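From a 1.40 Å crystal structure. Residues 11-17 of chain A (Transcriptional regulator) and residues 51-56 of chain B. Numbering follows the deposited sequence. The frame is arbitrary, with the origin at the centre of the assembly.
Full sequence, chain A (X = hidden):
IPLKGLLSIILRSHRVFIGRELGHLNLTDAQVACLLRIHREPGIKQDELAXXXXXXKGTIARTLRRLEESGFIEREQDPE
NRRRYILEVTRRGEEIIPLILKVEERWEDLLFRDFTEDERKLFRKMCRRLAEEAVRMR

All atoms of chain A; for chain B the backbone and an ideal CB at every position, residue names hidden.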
# COMPACT_ATOMS: atom_id res chain seq x y z
N LEU A 11 -3.82 -2.32 6.45
CA LEU A 11 -4.09 -2.33 5.02
C LEU A 11 -3.94 -3.72 4.40
O LEU A 11 -4.56 -4.02 3.38
CB LEU A 11 -3.17 -1.32 4.31
CG LEU A 11 -3.52 0.15 4.60
CD1 LEU A 11 -2.40 1.07 4.13
CD2 LEU A 11 -4.83 0.50 3.92
N ARG A 12 -3.12 -4.58 5.00
CA ARG A 12 -2.97 -5.92 4.45
C ARG A 12 -4.25 -6.71 4.66
O ARG A 12 -4.61 -7.56 3.84
CB ARG A 12 -1.78 -6.64 5.09
CG ARG A 12 -0.44 -6.26 4.49
CD ARG A 12 0.63 -7.29 4.82
NE ARG A 12 1.06 -7.23 6.21
CZ ARG A 12 1.90 -6.33 6.70
NH1 ARG A 12 2.40 -5.39 5.91
NH2 ARG A 12 2.24 -6.36 7.98
N SER A 13 -4.95 -6.44 5.76
CA SER A 13 -6.20 -7.15 6.02
C SER A 13 -7.21 -6.69 4.99
O SER A 13 -8.04 -7.48 4.52
CB SER A 13 -6.70 -6.86 7.44
OG SER A 13 -7.26 -5.57 7.56
N HIS A 14 -7.14 -5.42 4.61
CA HIS A 14 -8.05 -4.87 3.62
C HIS A 14 -7.80 -5.54 2.28
O HIS A 14 -8.73 -5.90 1.57
CB HIS A 14 -7.85 -3.35 3.52
CG HIS A 14 -8.69 -2.69 2.47
ND1 HIS A 14 -8.30 -2.61 1.15
CD2 HIS A 14 -9.90 -2.08 2.55
CE1 HIS A 14 -9.23 -1.98 0.46
NE2 HIS A 14 -10.21 -1.65 1.28
N ARG A 15 -6.53 -5.72 1.95
CA ARG A 15 -6.15 -6.36 0.70
C ARG A 15 -6.69 -7.79 0.62
O ARG A 15 -7.23 -8.20 -0.41
CB ARG A 15 -4.62 -6.36 0.57
CG ARG A 15 -4.09 -6.93 -0.73
CD ARG A 15 -2.81 -6.22 -1.12
NE ARG A 15 -1.89 -6.11 0.01
CZ ARG A 15 -0.80 -5.35 0.02
NH1 ARG A 15 -0.48 -4.62 -1.04
NH2 ARG A 15 -0.03 -5.32 1.10
N VAL A 16 -6.54 -8.53 1.71
CA VAL A 16 -7.02 -9.91 1.74
C VAL A 16 -8.55 -9.93 1.67
O VAL A 16 -9.14 -10.76 0.97
CB VAL A 16 -6.55 -10.64 3.02
CG1 VAL A 16 -7.22 -12.01 3.13
CG2 VAL A 16 -5.04 -10.82 2.98
N PHE A 17 -9.20 -9.03 2.40
CA PHE A 17 -10.66 -8.98 2.41
C PHE A 17 -11.22 -8.64 1.02
O PHE A 17 -12.17 -9.28 0.55
CB PHE A 17 -11.13 -7.93 3.42
CG PHE A 17 -12.58 -8.05 3.80
CD1 PHE A 17 -13.00 -9.04 4.68
CD2 PHE A 17 -13.52 -7.17 3.29
CE1 PHE A 17 -14.34 -9.16 5.05
CE2 PHE A 17 -14.87 -7.27 3.65
CZ PHE A 17 -15.27 -8.27 4.53
N UNK B 51 3.52 -14.32 0.21
CA UNK B 51 2.26 -14.66 0.87
C UNK B 51 1.98 -13.67 2.00
O UNK B 51 0.85 -13.23 2.18
CB UNK B 51 2.30 -16.09 1.41
N UNK B 52 3.02 -13.31 2.75
CA UNK B 52 2.87 -12.38 3.86
C UNK B 52 2.28 -11.04 3.42
O UNK B 52 1.39 -10.50 4.08
CB UNK B 52 4.22 -12.15 4.53
N UNK B 53 2.78 -10.50 2.31
CA UNK B 53 2.30 -9.22 1.80
C UNK B 53 1.01 -9.32 0.99
O UNK B 53 0.33 -8.32 0.77
CB UNK B 53 3.39 -8.58 0.94
N UNK B 54 0.69 -10.52 0.53
CA UNK B 54 -0.52 -10.74 -0.25
C UNK B 54 -0.59 -9.89 -1.51
O UNK B 54 -1.66 -9.46 -1.92
CB UNK B 54 -1.75 -10.46 0.62
N UNK B 55 0.57 -9.63 -2.12
CA UNK B 55 0.60 -8.86 -3.36
C UNK B 55 0.96 -9.80 -4.50
O UNK B 55 1.38 -10.93 -4.28
CB UNK B 55 1.59 -7.70 -3.27
N UNK B 56 0.78 -9.34 -5.73
CA UNK B 56 1.08 -10.18 -6.88
C UNK B 56 2.56 -10.58 -6.93
O UNK B 56 3.44 -9.81 -6.53
CB UNK B 56 0.69 -9.45 -8.17

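The stretch of chain A is helical throughout, and Arg12(A), Arg15(A) and Val16(A) form the surface that meets chain B. Position 51 of chain B lies in a helix, and nothing of the chain A stretch comes within 5.5 Å of its ideal CB. Many residues, polar ones included, would be tolerated; it is Thr51(B), which makes no contact with the chain A stretch.

Position 52 is also helical, with CA-to-CB directed sideways and no chain A atom within 5.5 Å of the ideal CB. A short side chain would therefore stop short of chain A, whereas a long one could reach the guanidinium of Arg12(A). An acidic group or an aromatic ring would suit that charge. The residue is Phe52(B), with chi1 in t; its CZ lies over one face of the guanidinium, 3.3 Å from Arg12(A) NH2.

At position 53, CA-to-CB again points sideways, but the ideal CB is 4.7 Å from Arg15(A) NH2 and 4.9 Å from Arg12(A) CD. Between two arginines, an aliphatic, aromatic or acidic side chain would be plausible. Phe53(B) occupies the site in rotamer m, packing its CE1 4.0 Å from Arg12(A) NH1. Its backbone also takes part: Phe53(B) O lies over one face of the Arg15(A) guanidinium, 3.0 Å from NH2, but the angle is too poor for a hydrogen bond.

Position 54 leaves the helix with phi/psi of 58/34. Positive phi favours glycine, with asparagine a common alternative, yet CA-to-CB points toward chain A, and the ideal CB lies 4.1 Å from Val16(A) CG2. A side chain with a flat or apolar surface could use that methyl group. The residue is His54(B), in rotamer m. Its ring receives Val16(A) CG2 over one face, 3.4 Å from the ring centroid and 9° off the normal, a CH-pi contact that depends on ring position rather than on any polar group.

Position 55 has an extended backbone, with phi/psi of -109/167, suited to a beta-branched residue. Its CB points sideways, 4.3 Å from Arg15(A) NH1, so a small aliphatic side chain could cover the guanidinium, and a polar one could also be accommodated. Val55(B) places CG1 over one face of that group, 2.9 Å from Arg15(A) NH1, a very close approach.

Position 56, with phi/psi of -62/146, immediately precedes a helix and is beyond reach of the chain A stretch. Aspartate, asparagine, serine or threonine would suit an N-cap; Asp56(B) caps a backbone N just past the stretch.

Chain B 51-56: TFFHVD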
# COMPACT_ATOMS: atom_id res chain seq x y z
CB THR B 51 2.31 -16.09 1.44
OG1 THR B 51 2.50 -17.01 0.37
CG2 THR B 51 1.00 -16.42 2.16
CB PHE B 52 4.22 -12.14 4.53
CG PHE B 52 4.20 -11.05 5.55
CD1 PHE B 52 3.73 -11.29 6.84
CD2 PHE B 52 4.64 -9.77 5.22
CE1 PHE B 52 3.70 -10.27 7.79
CE2 PHE B 52 4.62 -8.75 6.16
CZ PHE B 52 4.15 -8.99 7.44
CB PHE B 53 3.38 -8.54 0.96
CG PHE B 53 4.51 -7.98 1.76
CD1 PHE B 53 4.30 -6.96 2.69
CD2 PHE B 53 5.80 -8.46 1.59
CE1 PHE B 53 5.35 -6.44 3.43
CE2 PHE B 53 6.86 -7.95 2.32
CZ PHE B 53 6.64 -6.94 3.24
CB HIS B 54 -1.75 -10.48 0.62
CG HIS B 54 -1.84 -11.38 1.82
ND1 HIS B 54 -2.24 -12.70 1.73
CD2 HIS B 54 -1.54 -11.16 3.12
CE1 HIS B 54 -2.17 -13.26 2.93
NE2 HIS B 54 -1.75 -12.35 3.79
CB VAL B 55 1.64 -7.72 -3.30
CG1 VAL B 55 1.21 -6.67 -2.30
CG2 VAL B 55 3.00 -8.28 -2.94
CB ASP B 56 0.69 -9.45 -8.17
CG ASP B 56 1.47 -8.18 -8.38
OD1 ASP B 56 2.57 -8.26 -8.95
OD2 ASP B 56 0.98 -7.11 -7.97
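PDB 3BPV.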